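Nitrite oxidoreductase subunit A (Kuenenia stuttgartiensis, PDB 7B04) belongs to the molybdopterin oxidoreductase family and binds a molybdenum atom and an iron/sulfur cluster. Local coordinates at residues 624-629 and 882-887. Sequence-based numbering, arbitrary orientation.
Sequences LIVNTP and WEDRTV
A two-stranded antiparallel hairpin of the molybdopterin oxidoreductase fold rests on a short helix here, with L624 and V626 of strand 625-627 and its lead-in set against E883, D884, T886 and V887. Strand and helix axes run nearly perpendicular, at 98°, and approach to 8.4 Å, with V626 facing E883. No hydrogen bond joins the two segments; the contact is made by aliphatic branches and by carboxylate oxygens lying against methyl groups. L624 holds CG anti to its backbone N (chi1 171°), and its two methyls go to different partners. CD2 meets T886 CG2 and V887 CG1 tip to tip, each at 4.1 Å, whereas CD1 lies beside OE1 of E883, whose chain bends at chi2 (-77°) and passes L624 in the opposite direction. The bond from CA to CB of V626 is aimed at the helix, and its branches are also divided: CG1 packs against V887 CG2 at 3.9 Å, and CG2 lies near both OD1 of D884 and the carbonyl O of E883. V887 thus meets both L624, just before the strand, and V626 within it. T886 is tied back to W882: its OG1 donates to W882 O (2.6 Å) from above the carbonyl plane while its backbone N reaches the same oxygen from the opposite face. The other carboxylate oxygen of E883, OE2, lies in plane at the edge of the W882 ring and makes a weak hydrogen bond to H619 NE2. Beyond N627, the centre of an inverse gamma turn, T628 OG1 bonds to G632 O across the hairpin loop. Strand 633-635 pairs with 625-627, and I625, whose CB is turned away from the helix, packs on its R633 and V635; on the helix side, R1061 forms a cation-pi contact with W882.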
loop_
_atom_site.group_PDB
_atom_site.type_symbol
_atom_site.label_atom_id
_atom_site.label_comp_id
_atom_site.label_asym_id
_atom_site.label_seq_id
_atom_site.Cartn_x
_atom_site.Cartn_y
_atom_site.Cartn_z
ATOM N N LEU B 624 -26.421 -25.010 3.381
ATOM C CA LEU B 624 -26.150 -25.604 4.689
ATOM C C LEU B 624 -27.206 -26.665 4.950
ATOM O O LEU B 624 -28.305 -26.387 5.428
ATOM C CB LEU B 624 -26.138 -24.549 5.788
ATOM C CG LEU B 624 -26.078 -25.047 7.239
ATOM C CD1 LEU B 624 -24.901 -25.978 7.474
ATOM C CD2 LEU B 624 -26.020 -23.875 8.200
ATOM N N ILE B 625 -26.862 -27.903 4.617
ATOM C CA ILE B 625 -27.698 -29.060 4.895
ATOM C C ILE B 625 -26.864 -30.016 5.729
ATOM O O ILE B 625 -25.786 -30.446 5.293
ATOM C CB ILE B 625 -28.179 -29.751 3.611
ATOM C CG1 ILE B 625 -28.793 -28.743 2.637
ATOM C CG2 ILE B 625 -29.176 -30.855 3.950
ATOM C CD1 ILE B 625 -28.873 -29.260 1.222
ATOM N N VAL B 626 -27.356 -30.355 6.914
ATOM C CA VAL B 626 -26.648 -31.254 7.810
ATOM C C VAL B 626 -27.612 -32.386 8.130
ATOM O O VAL B 626 -28.817 -32.165 8.324
ATOM C CB VAL B 626 -26.121 -30.566 9.089
ATOM C CG1 VAL B 626 -27.256 -30.106 9.978
ATOM C CG2 VAL B 626 -25.210 -31.510 9.848
ATOM N N ASN B 627 -27.082 -33.605 8.172
ATOM C CA ASN B 627 -27.896 -34.788 8.442
ATOM C C ASN B 627 -27.908 -34.997 9.956
ATOM O O ASN B 627 -27.151 -35.783 10.541
ATOM C CB ASN B 627 -27.372 -35.981 7.661
ATOM C CG ASN B 627 -27.669 -35.880 6.164
ATOM O OD1 ASN B 627 -28.661 -35.280 5.754
ATOM N ND2 ASN B 627 -26.796 -36.460 5.346
ATOM N N THR B 628 -28.806 -34.244 10.590
ATOM C CA THR B 628 -28.907 -34.228 12.032
ATOM C C THR B 628 -29.331 -35.589 12.560
ATOM O O THR B 628 -30.132 -36.285 11.924
ATOM C CB THR B 628 -29.925 -33.190 12.490
ATOM O OG1 THR B 628 -30.253 -32.321 11.402
ATOM C CG2 THR B 628 -29.355 -32.427 13.572
ATOM N N PRO B 629 -28.763 -36.034 13.681
ATOM C CA PRO B 629 -29.305 -37.264 14.270
ATOM C C PRO B 629 -30.656 -37.076 14.939
ATOM O O PRO B 629 -31.470 -38.005 14.922
ATOM C CB PRO B 629 -28.233 -37.664 15.287
ATOM C CG PRO B 629 -27.595 -36.384 15.679
ATOM C CD PRO B 629 -27.592 -35.524 14.440
ATOM N N TRP B 882 -17.298 -30.178 9.702
ATOM C CA TRP B 882 -17.494 -28.735 9.806
ATOM C C TRP B 882 -18.974 -28.370 9.827
ATOM O O TRP B 882 -19.384 -27.458 10.552
ATOM C CB TRP B 882 -16.778 -28.033 8.655
ATOM C CG TRP B 882 -16.954 -28.742 7.357
ATOM C CD1 TRP B 882 -18.026 -28.657 6.523
ATOM C CD2 TRP B 882 -16.042 -29.663 6.747
ATOM N NE1 TRP B 882 -17.838 -29.461 5.425
ATOM C CE2 TRP B 882 -16.625 -30.088 5.538
ATOM C CE3 TRP B 882 -14.786 -30.166 7.105
ATOM C CZ2 TRP B 882 -15.997 -30.991 4.683
ATOM C CZ3 TRP B 882 -14.166 -31.064 6.254
ATOM C CH2 TRP B 882 -14.772 -31.467 5.057
ATOM N N GLU B 883 -19.794 -29.068 9.033
ATOM C CA GLU B 883 -21.224 -28.767 9.017
ATOM C C GLU B 883 -21.886 -29.142 10.335
ATOM O O GLU B 883 -22.874 -28.513 10.731
ATOM C CB GLU B 883 -21.907 -29.491 7.857
ATOM C CG GLU B 883 -21.294 -29.197 6.505
ATOM C CD GLU B 883 -21.687 -27.841 5.971
ATOM O OE1 GLU B 883 -22.893 -27.612 5.751
ATOM O OE2 GLU B 883 -20.787 -27.000 5.792
ATOM N N ASP B 884 -21.362 -30.158 11.025
ATOM C CA ASP B 884 -21.875 -30.488 12.350
ATOM C C ASP B 884 -21.514 -29.398 13.348
ATOM O O ASP B 884 -22.357 -28.972 14.146
ATOM C CB ASP B 884 -21.328 -31.840 12.813
ATOM C CG ASP B 884 -21.864 -33.002 11.997
ATOM O OD1 ASP B 884 -22.999 -32.905 11.492
ATOM O OD2 ASP B 884 -21.150 -34.018 11.866
ATOM N N ARG B 885 -20.263 -28.931 13.312
ATOM C CA ARG B 885 -19.825 -27.884 14.227
ATOM C C ARG B 885 -20.554 -26.577 13.959
ATOM O O ARG B 885 -20.692 -25.745 14.864
ATOM C CB ARG B 885 -18.318 -27.667 14.090
ATOM C CG ARG B 885 -17.454 -28.827 14.550
ATOM C CD ARG B 885 -15.982 -28.550 14.268
ATOM N NE ARG B 885 -15.615 -28.849 12.886
ATOM C CZ ARG B 885 -14.615 -28.265 12.232
ATOM N NH1 ARG B 885 -13.879 -27.340 12.833
ATOM N NH2 ARG B 885 -14.351 -28.603 10.977
ATOM N N THR B 886 -21.017 -26.381 12.724
ATOM C CA THR B 886 -21.686 -25.138 12.357
ATOM C C THR B 886 -22.979 -24.933 13.138
ATOM O O THR B 886 -23.336 -23.793 13.457
ATOM C CB THR B 886 -21.968 -25.135 10.853
ATOM O OG1 THR B 886 -20.739 -25.290 10.132
ATOM C CG2 THR B 886 -22.631 -23.841 10.437
ATOM N N VAL B 887 -23.684 -26.015 13.469
ATOM C CA VAL B 887 -25.023 -25.924 14.032
ATOM C C VAL B 887 -25.102 -26.473 15.453
ATOM O O VAL B 887 -26.196 -26.558 16.013
ATOM C CB VAL B 887 -26.056 -26.617 13.122
ATOM C CG1 VAL B 887 -26.174 -25.879 11.797
ATOM C CG2 VAL B 887 -25.671 -28.066 12.889
#